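UTP--glucose-1-phosphate uridylyltransferase (PDB 6IKX) catalyses the transfer of a uridylyl group from UTP to alpha-D-glucose 1-phosphate, giving UDP-alpha-D-glucose and diphosphate. Local coordinates at residues Lys3-Val9 against Ile48-Val54; Thr14-Pro18 against Asp257-Lys261; Ile23-Met27 against Ser58-Ile62; Met27-Val31 against Tyr264-Val268. The protein carries 1 engineered substitution. All blocks are in the same frame, centred on the assembly; numbering follows the deposited sequence.

Interaction 1: Lys3-Val9 against Ile48-Val54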
# COMPACT_ATOMS: atom_id res chain seq x y z
N LYS A 3 -6.50 19.28 24.27
CA LYS A 3 -5.69 18.04 24.15
C LYS A 3 -5.79 17.41 22.74
O LYS A 3 -4.97 16.51 22.45
CB LYS A 3 -6.12 17.03 25.21
CG LYS A 3 -6.03 17.48 26.66
CD LYS A 3 -4.61 17.67 27.20
CE LYS A 3 -4.12 19.11 27.17
NZ LYS A 3 -3.31 19.47 28.37
N LYS A 4 -6.78 17.80 21.93
CA LYS A 4 -7.04 17.25 20.57
C LYS A 4 -6.73 18.26 19.45
O LYS A 4 -6.96 19.45 19.61
CB LYS A 4 -8.51 16.85 20.47
CG LYS A 4 -8.94 15.93 21.57
CD LYS A 4 -10.31 15.41 21.37
CE LYS A 4 -10.61 14.34 22.40
NZ LYS A 4 -11.74 13.53 21.93
N ALA A 5 -6.22 17.77 18.33
CA ALA A 5 -5.94 18.55 17.10
C ALA A 5 -6.35 17.71 15.90
O ALA A 5 -5.94 16.55 15.84
CB ALA A 5 -4.50 18.98 17.03
N VAL A 6 -7.09 18.31 14.98
CA VAL A 6 -7.47 17.72 13.67
C VAL A 6 -6.47 18.19 12.62
O VAL A 6 -6.29 19.41 12.52
CB VAL A 6 -8.92 18.10 13.34
CG1 VAL A 6 -9.28 17.70 11.91
CG2 VAL A 6 -9.86 17.48 14.37
N LEU A 7 -5.71 17.27 12.00
CA LEU A 7 -4.80 17.63 10.87
C LEU A 7 -5.48 17.13 9.61
O LEU A 7 -5.57 15.92 9.41
CB LEU A 7 -3.43 16.98 10.95
CG LEU A 7 -2.61 17.13 12.22
CD1 LEU A 7 -1.14 17.31 11.90
CD2 LEU A 7 -3.15 18.23 13.13
N PRO A 8 -6.08 18.00 8.79
CA PRO A 8 -6.84 17.54 7.62
C PRO A 8 -5.81 17.29 6.51
O PRO A 8 -5.27 18.25 6.09
CB PRO A 8 -7.79 18.69 7.30
CG PRO A 8 -7.60 19.66 8.44
CD PRO A 8 -6.17 19.45 8.92
N VAL A 9 -5.53 16.03 6.17
CA VAL A 9 -4.40 15.62 5.27
C VAL A 9 -4.93 14.71 4.13
O VAL A 9 -4.18 13.85 3.68
CB VAL A 9 -3.29 14.92 6.09
CG1 VAL A 9 -2.67 15.84 7.14
CG2 VAL A 9 -3.81 13.67 6.76
N ILE A 48 -0.70 19.26 22.81
CA ILE A 48 -1.65 18.32 22.15
C ILE A 48 -1.20 16.89 22.49
O ILE A 48 0.02 16.62 22.53
CB ILE A 48 -1.79 18.56 20.63
CG1 ILE A 48 -2.29 19.98 20.33
CG2 ILE A 48 -2.66 17.49 19.96
CD1 ILE A 48 -3.69 20.26 20.85
N GLU A 49 -2.18 16.02 22.67
CA GLU A 49 -1.97 14.61 23.08
C GLU A 49 -2.56 13.63 22.08
O GLU A 49 -2.08 12.49 22.09
CB GLU A 49 -2.62 14.40 24.45
CG GLU A 49 -1.79 15.01 25.57
CD GLU A 49 -2.32 14.83 26.98
OE1 GLU A 49 -3.41 14.24 27.15
OE2 GLU A 49 -1.64 15.32 27.90
N GLN A 50 -3.61 14.02 21.36
CA GLN A 50 -4.34 13.20 20.38
C GLN A 50 -4.30 13.91 19.02
O GLN A 50 -4.97 15.01 18.89
CB GLN A 50 -5.79 12.95 20.81
CG GLN A 50 -6.46 11.79 20.07
CD GLN A 50 -7.92 11.64 20.41
OE1 GLN A 50 -8.66 12.61 20.60
NE2 GLN A 50 -8.36 10.41 20.50
N ILE A 51 -3.48 13.36 18.10
CA ILE A 51 -3.33 13.82 16.69
C ILE A 51 -4.41 13.10 15.88
O ILE A 51 -4.40 11.87 15.82
CB ILE A 51 -1.90 13.57 16.18
CG1 ILE A 51 -0.90 14.46 16.92
CG2 ILE A 51 -1.79 13.78 14.67
CD1 ILE A 51 -1.21 15.94 16.81
N ILE A 52 -5.39 13.84 15.36
CA ILE A 52 -6.52 13.25 14.59
C ILE A 52 -6.28 13.56 13.12
O ILE A 52 -6.58 14.70 12.71
CB ILE A 52 -7.87 13.79 15.09
CG1 ILE A 52 -7.96 13.69 16.61
CG2 ILE A 52 -9.03 13.08 14.39
CD1 ILE A 52 -9.20 14.32 17.21
N LEU A 53 -5.68 12.62 12.38
CA LEU A 53 -5.40 12.76 10.91
C LEU A 53 -6.72 12.51 10.14
O LEU A 53 -7.24 11.40 10.27
CB LEU A 53 -4.36 11.72 10.48
CG LEU A 53 -3.00 11.77 11.16
CD1 LEU A 53 -2.10 10.67 10.66
CD2 LEU A 53 -2.32 13.10 10.95
N VAL A 54 -7.26 13.47 9.40
CA VAL A 54 -8.39 13.20 8.47
C VAL A 54 -7.75 12.85 7.14
O VAL A 54 -7.11 13.74 6.53
CB VAL A 54 -9.36 14.39 8.36
CG1 VAL A 54 -10.58 14.04 7.54
CG2 VAL A 54 -9.82 14.85 9.72
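Strands 4-8 and 50-54 are parallel neighbours in the main sheet of the GT-A type nucleotidyltransferase fold, pairing Lys4 to Pro8 with Gln50 to Val54 at an axis separation of 4.7 Å. The strand bonds run from Ala5 N to Gln50 O, Ile52 N to Ala5 O, Leu7 N to Ile52 O and Val54 N to Leu7 O. Lys3 O starts the pairing with a double grip, accepting from Glu49 N (2.8 Å) and Gln50 N (3.0 Å), and Val9 N extends it by a bond to Val54 O (2.8 Å). On one face Val6 CG1 meets Val54 CG2 at 3.6 Å, and the extended aliphatic chain of Lys4 runs alongside Gln50, CE 3.2 Å from OE1; the Lys4 ammonium is hydrogen-bonded to Val119 O. On the other face Ala5 CB touches Ile48 CG2 (3.8 Å), placed there anti to its backbone nitrogen, while Leu7 CB rests on Leu53 CD2 (4.0 Å). Strand 125-128 continues the sheet beyond Lys4 and Val6, strand 97-102 lies beyond residues 50-54, and helix 35-44 covers the face holding Leu7 and Ile51.

Interaction 2: Thr14-Pro18 against Asp257-Lys261. With SO4 (sulfate ion), chain F.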
# COMPACT_ATOMS: atom_id res chain seq x y z
N THR A 14 -2.43 18.65 -5.57
CA THR A 14 -2.40 19.15 -6.95
C THR A 14 -1.38 20.23 -7.08
O THR A 14 -0.72 20.35 -8.08
CB THR A 14 -3.76 19.56 -7.51
OG1 THR A 14 -4.42 20.44 -6.61
CG2 THR A 14 -4.59 18.34 -7.71
N ARG A 15 -1.25 21.03 -6.05
CA ARG A 15 -0.15 21.94 -5.92
C ARG A 15 1.06 21.02 -5.49
O ARG A 15 0.86 20.00 -4.82
CB ARG A 15 -0.47 23.03 -4.91
CG ARG A 15 -1.96 23.15 -4.54
CD ARG A 15 -2.33 24.47 -3.91
NE ARG A 15 -2.24 24.45 -2.45
CZ ARG A 15 -1.56 25.34 -1.73
NH1 ARG A 15 -1.52 25.26 -0.42
NH2 ARG A 15 -0.91 26.31 -2.34
N PHE A 16 2.28 21.38 -5.90
CA PHE A 16 3.54 20.61 -5.68
C PHE A 16 3.34 19.28 -6.37
O PHE A 16 3.59 18.25 -5.81
CB PHE A 16 3.91 20.44 -4.18
CG PHE A 16 5.36 20.47 -3.89
CD1 PHE A 16 6.28 20.45 -4.89
CD2 PHE A 16 5.78 20.51 -2.59
CE1 PHE A 16 7.61 20.48 -4.60
CE2 PHE A 16 7.11 20.53 -2.29
CZ PHE A 16 8.02 20.52 -3.30
N LEU A 17 2.97 19.32 -7.64
CA LEU A 17 2.56 18.10 -8.30
C LEU A 17 3.39 16.96 -8.73
O LEU A 17 2.92 15.84 -8.55
CB LEU A 17 1.51 18.32 -9.35
CG LEU A 17 0.67 17.06 -9.42
CD1 LEU A 17 0.35 16.49 -8.06
CD2 LEU A 17 -0.62 17.36 -10.11
N PRO A 18 4.55 17.15 -9.33
CA PRO A 18 5.33 15.95 -9.67
C PRO A 18 5.68 15.24 -8.34
O PRO A 18 5.41 14.08 -8.20
CB PRO A 18 6.52 16.49 -10.45
CG PRO A 18 6.41 17.94 -10.45
CD PRO A 18 5.14 18.39 -9.82
N ASP A 257 4.58 28.17 3.22
CA ASP A 257 3.53 27.45 2.48
C ASP A 257 4.24 26.42 1.60
O ASP A 257 4.78 26.84 0.56
CB ASP A 257 2.63 28.43 1.71
CG ASP A 257 1.58 27.70 0.89
OD1 ASP A 257 1.11 26.65 1.34
OD2 ASP A 257 1.29 28.16 -0.22
N CYS A 258 4.26 25.15 2.04
CA CYS A 258 4.92 24.01 1.34
C CYS A 258 4.03 23.52 0.20
O CYS A 258 4.58 23.11 -0.84
CB CYS A 258 5.29 22.91 2.32
SG CYS A 258 6.51 23.53 3.50
N GLY A 259 2.71 23.64 0.35
CA GLY A 259 1.76 23.39 -0.75
C GLY A 259 2.18 24.08 -2.05
O GLY A 259 1.67 23.67 -3.10
N SER A 260 3.06 25.09 -1.98
CA SER A 260 3.53 25.89 -3.15
C SER A 260 5.07 25.82 -3.30
O SER A 260 5.79 26.41 -2.44
CB SER A 260 3.07 27.31 -3.02
OG SER A 260 4.15 28.14 -2.64
N LYS A 261 5.55 25.17 -4.38
CA LYS A 261 6.97 24.87 -4.72
C LYS A 261 7.97 25.97 -4.25
O LYS A 261 9.06 25.61 -3.76
CB LYS A 261 7.10 24.60 -6.22
CG LYS A 261 6.40 23.32 -6.70
CD LYS A 261 6.46 23.06 -8.20
CE LYS A 261 5.69 21.82 -8.62
NZ LYS A 261 5.87 21.48 -10.05
S SO4 F . -4.43 19.55 -2.87
O1 SO4 F . -5.16 20.37 -1.91
O2 SO4 F . -4.09 18.29 -2.26
O3 SO4 F . -3.22 20.24 -3.30
O4 SO4 F . -5.29 19.29 -4.00
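From CB outward, Lys261 stretches past Phe16 to Pro18, its chain extended beyond CG. CA lies over one face of the Phe16 ring; CB leads away from there, and CG lies off the rim, still above the ring plane, 3.4 Å from Phe16 CD1. CD carries the chain on to CE, which reaches the turn that follows, 3.7 Å from Pro18 CD, and the tip, NZ, stands 3.2 Å from that same Pro18 CD. The ammonium also has a long, weak ion pair with Asp32 of the third subunit. Because chi2 to chi4 are all near 180°, the methylenes form a straight rod that spans from the start of helix 261-273 to the 14-18 loop. Cys258 O approaches Phe16 CD2 obliquely, at 3.4 Å.

Arg15 reaches the other end of the 257-261 segment. Its guanidinium has Gly259 O over one face, 3.7 Å above the plane and offset toward the rim, and Asp257 at its edge. The two flat groups are nearly coplanar (22°), yet the salt bridge from Arg15 NH1 to Asp257 OD1 is weak at 3.5 Å. A further long, weak ion pair links NH1 to Asp131, so two carboxylates, Asp257 and Asp131, lie near the cation, both weakly.

Thr14 OG1 is hydrogen-bonded to sulfate O4 (3.0 Å); the anion is also bound weakly by the backbone nitrogens of Thr14 and Arg15, and by Gly13 N. Such an anion site in the Gly-x-Gly-Thr-Arg loop (Gly11 to Arg15) is characteristic of sugar nucleotidyltransferases, and Thr14 and Arg15 belong to the UTP-binding site of this enzyme.

Interaction 3: Ile23-Met27 against Ser58-Ile62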
# COMPACT_ATOMS: atom_id res chain seq x y z
N ILE A 23 3.51 10.12 -3.65
CA ILE A 23 3.61 10.13 -2.16
C ILE A 23 2.76 11.27 -1.65
O ILE A 23 2.60 12.29 -2.29
CB ILE A 23 5.07 10.29 -1.64
CG1 ILE A 23 5.66 11.65 -2.03
CG2 ILE A 23 5.95 9.14 -2.08
CD1 ILE A 23 7.03 11.94 -1.46
N PRO A 24 2.29 11.21 -0.40
CA PRO A 24 1.59 12.37 0.15
C PRO A 24 2.38 13.67 0.06
O PRO A 24 3.58 13.65 0.28
CB PRO A 24 1.32 11.87 1.58
CG PRO A 24 1.13 10.38 1.42
CD PRO A 24 2.25 10.02 0.46
N LYS A 25 1.71 14.79 -0.23
CA LYS A 25 2.33 16.15 -0.06
C LYS A 25 2.92 16.24 1.35
O LYS A 25 3.98 16.83 1.48
CB LYS A 25 1.35 17.31 -0.29
CG LYS A 25 0.06 17.24 0.54
CD LYS A 25 -1.13 18.11 0.05
CE LYS A 25 -2.45 17.34 -0.01
NZ LYS A 25 -3.15 17.21 1.30
N GLU A 26 2.26 15.66 2.36
CA GLU A 26 2.67 15.75 3.78
C GLU A 26 4.00 15.04 3.99
O GLU A 26 4.67 15.38 4.96
CB GLU A 26 1.58 15.16 4.67
CG GLU A 26 0.28 15.94 4.62
CD GLU A 26 -0.67 15.59 3.47
OE1 GLU A 26 -0.31 14.71 2.59
OE2 GLU A 26 -1.77 16.17 3.44
N MET A 27 4.38 14.11 3.09
CA MET A 27 5.58 13.24 3.21
C MET A 27 6.76 13.80 2.40
O MET A 27 7.83 13.16 2.32
CB MET A 27 5.26 11.79 2.80
CG MET A 27 4.38 11.10 3.83
SD MET A 27 5.06 11.28 5.52
CE MET A 27 6.31 10.02 5.37
N SER A 58 -4.92 6.96 -0.08
CA SER A 58 -3.54 7.00 -0.67
C SER A 58 -2.46 7.41 0.34
O SER A 58 -1.33 7.48 -0.05
CB SER A 58 -3.49 7.92 -1.87
OG SER A 58 -3.52 9.28 -1.45
N LYS A 59 -2.79 7.69 1.60
CA LYS A 59 -1.90 8.41 2.55
C LYS A 59 -1.42 7.52 3.73
O LYS A 59 -1.19 8.09 4.85
CB LYS A 59 -2.64 9.60 3.18
CG LYS A 59 -3.23 10.64 2.23
CD LYS A 59 -2.23 11.44 1.41
CE LYS A 59 -2.88 12.57 0.66
NZ LYS A 59 -2.61 13.88 1.30
N ALA A 60 -1.29 6.19 3.52
CA ALA A 60 -0.81 5.22 4.54
C ALA A 60 0.58 5.65 5.04
O ALA A 60 0.83 5.50 6.22
CB ALA A 60 -0.74 3.84 3.98
N SER A 61 1.44 6.18 4.19
CA SER A 61 2.83 6.48 4.60
C SER A 61 2.84 7.54 5.72
O SER A 61 3.82 7.62 6.47
CB SER A 61 3.66 6.88 3.42
OG SER A 61 3.21 8.11 2.89
N ILE A 62 1.79 8.35 5.84
CA ILE A 62 1.69 9.33 6.96
C ILE A 62 1.49 8.55 8.28
O ILE A 62 2.13 8.88 9.26
CB ILE A 62 0.58 10.37 6.73
CG1 ILE A 62 0.71 11.10 5.39
CG2 ILE A 62 0.55 11.35 7.89
CD1 ILE A 62 -0.36 12.17 5.14
O HOH W 1 -0.81 14.67 -1.43
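The carboxylate of Glu26 is the flat group here, bracketed by Lys59 and Lys25. Lys59 NZ meets OE1 of Glu26 at 2.8 Å on the syn side, 17° out of plane. Lys25 NZ meets OE2 of the same group, also at 2.8 Å and syn, but 31° out and on the opposite side of the plane. Above the plane, on the side toward which Lys59 is displaced, stands the methyl CD1 of Ile62, 3.6 Å from Glu26 OE1. The carboxylate is turned back toward the lysines by a bend at chi2 (85°) of Glu26.

Lys59 runs antiparallel alongside the Pro24 ring, its CD 3.5 Å from Pro24 CG. Its ammonium is hydrogen-bonded to Val9 O as well, and weakly to Gly11 O. A water held by Lys25 N is a further, weak partner.

Farther along, Ser61 OG fits against carbon atoms, 3.2 Å from Pro24 CD and 3.3 Å from Met27 CG. Ile62 CG1 packs on Pro24 CB at 3.9 Å, closing the apolar part of the contact between the 25-27 turn and the start of helix 60-65. Ile23 of the third subunit packs on Ser61.

Lys25 NZ and Lys59 NZ are only 3.4 Å apart, a proximity that the shared carboxylate probably makes tolerable. Lys25 is a UTP- and UDP-glucose-binding residue, and its side chain lies beside the bound sulfate; the network probably steadies Lys25, with Glu26 acting as a likely second-shell partner that Lys59 helps to hold.

Interaction 4: Met27-Val31 against Tyr264-Val268; sequences MVTVV and YLKAV
Tyr264, near the start of helix 261-273, reaches across to Val28, Thr29 and Val30 in a helix-to-strand packing of the GT-A type nucleotidyltransferase fold; the strand, about 29-30, is weakly bonded and forms a two-stranded antiparallel hairpin with 33-34.

The polar part is a hydrogen bond from Tyr264 OH to Thr29 O, 2.6 Å long. The hydroxyl lies almost on the extension of the carbonyl bond, with a C=O...O angle of 168°, and Thr29 O sits in the plane of the tyrosine ring, at its edge. The torsion chi1 of 169° swings the phenol away from its own backbone nitrogen and out toward the strand. Thr29 CB points away from the helix, and OG1 is hydrogen-bonded to Tyr264 OH of the third subunit. Thr29 and Tyr264 thus pair both within a chain and across the subunit interface.

Apolar contacts gather on the same ring. Val28 CG1 comes in obliquely and tightly, 3.2 Å from Tyr264 CE1, while Val30 CG2 meets the ring edge, 3.8 Å from that same CE1. Val268, one helical turn on, lays its CG2 over a face of the ring, 3.8 Å above the plane and offset toward the rim. Phe16 meets the ring as well, their planes at about 60°.

Beyond the tyrosine the packing is looser: Val30 CG1 approaches Ala267 CB at 4.4 Å and Val30 CA is 4.3 Å from Val268 CG2. At the far end, Val31 CG2 touches the backbone oxygen of Val268 at 4.0 Å.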
# COMPACT_ATOMS: atom_id res chain seq x y z
N MET A 27 4.38 14.11 3.09
CA MET A 27 5.58 13.24 3.21
C MET A 27 6.76 13.80 2.40
O MET A 27 7.83 13.16 2.32
CB MET A 27 5.26 11.79 2.80
CG MET A 27 4.38 11.10 3.83
SD MET A 27 5.06 11.28 5.52
CE MET A 27 6.31 10.02 5.37
N VAL A 28 6.60 15.01 1.91
CA VAL A 28 7.64 15.72 1.13
C VAL A 28 8.76 16.18 2.07
O VAL A 28 8.49 16.84 3.11
CB VAL A 28 6.94 16.87 0.40
CG1 VAL A 28 7.82 18.07 0.15
CG2 VAL A 28 6.33 16.34 -0.89
N THR A 29 10.00 15.94 1.67
CA THR A 29 11.14 16.00 2.61
C THR A 29 11.55 17.46 2.72
O THR A 29 11.67 18.14 1.72
CB THR A 29 12.20 14.92 2.37
OG1 THR A 29 13.50 15.52 2.47
CG2 THR A 29 12.02 14.14 1.08
N VAL A 30 11.72 17.91 3.96
CA VAL A 30 12.11 19.30 4.27
C VAL A 30 13.40 19.21 5.07
O VAL A 30 13.32 18.93 6.28
CB VAL A 30 10.98 20.00 5.02
CG1 VAL A 30 11.41 21.36 5.56
CG2 VAL A 30 9.76 20.10 4.12
N VAL A 31 14.52 19.33 4.38
CA VAL A 31 15.89 19.08 4.92
C VAL A 31 16.10 17.56 5.01
O VAL A 31 16.75 16.99 4.12
CB VAL A 31 16.11 19.76 6.28
CG1 VAL A 31 17.58 19.80 6.65
CG2 VAL A 31 15.52 21.16 6.32
N TYR A 264 7.96 25.99 -0.34
CA TYR A 264 8.71 24.75 -0.02
C TYR A 264 10.22 25.04 -0.03
O TYR A 264 10.87 24.90 1.04
CB TYR A 264 8.32 23.62 -0.96
CG TYR A 264 9.21 22.40 -0.87
CD1 TYR A 264 9.15 21.55 0.23
CD2 TYR A 264 10.14 22.13 -1.87
CE1 TYR A 264 10.00 20.47 0.33
CE2 TYR A 264 10.94 21.01 -1.81
CZ TYR A 264 10.89 20.20 -0.70
OH TYR A 264 11.72 19.13 -0.65
N LEU A 265 10.78 25.45 -1.18
CA LEU A 265 12.22 25.82 -1.31
C LEU A 265 12.58 26.82 -0.19
O LEU A 265 13.72 26.84 0.25
CB LEU A 265 12.52 26.43 -2.69
CG LEU A 265 12.26 25.58 -3.94
CD1 LEU A 265 12.95 24.24 -3.82
N LYS A 266 11.65 27.66 0.23
CA LYS A 266 11.97 28.70 1.25
C LYS A 266 12.13 28.01 2.63
O LYS A 266 13.09 28.31 3.35
CB LYS A 266 10.89 29.79 1.20
CG LYS A 266 11.17 31.07 1.98
CD LYS A 266 9.87 31.71 2.47
CE LYS A 266 9.96 33.17 2.89
NZ LYS A 266 11.22 33.40 3.62
N ALA A 267 11.25 27.09 3.00
CA ALA A 267 11.34 26.27 4.23
C ALA A 267 12.65 25.47 4.19
O ALA A 267 13.44 25.54 5.16
CB ALA A 267 10.12 25.37 4.38
N VAL A 268 12.95 24.80 3.08
CA VAL A 268 14.18 23.97 3.05
C VAL A 268 15.36 24.86 3.40
O VAL A 268 16.23 24.41 4.12
CB VAL A 268 14.38 23.28 1.69
CG1 VAL A 268 15.74 22.59 1.63
CG2 VAL A 268 13.25 22.31 1.39

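In the fold
The strand pairing of interaction 1 lies in the main sheet, and interactions 2, 3 and 4 follow from the chain that leaves strand 4-8: residues 14-18, 23-27 and 27-31 each meet a later segment. Interactions 1 and 3 touch, with centres about 16 Å apart, through a probable hydrogen bond from Lys59 NZ to Val9 O; strand 50-55 also leads on to helix 60-65. Interactions 2 and 4, about 10 Å between centres, join where Phe16 of the 14-18 loop meets Tyr264 in the first turns of helix 261-273. Interactions 3 and 4 share Met27. Sheet, nucleotide-binding loop and helix 261-273 are thus connected, and interactions 2 to 4 all border the third subunit.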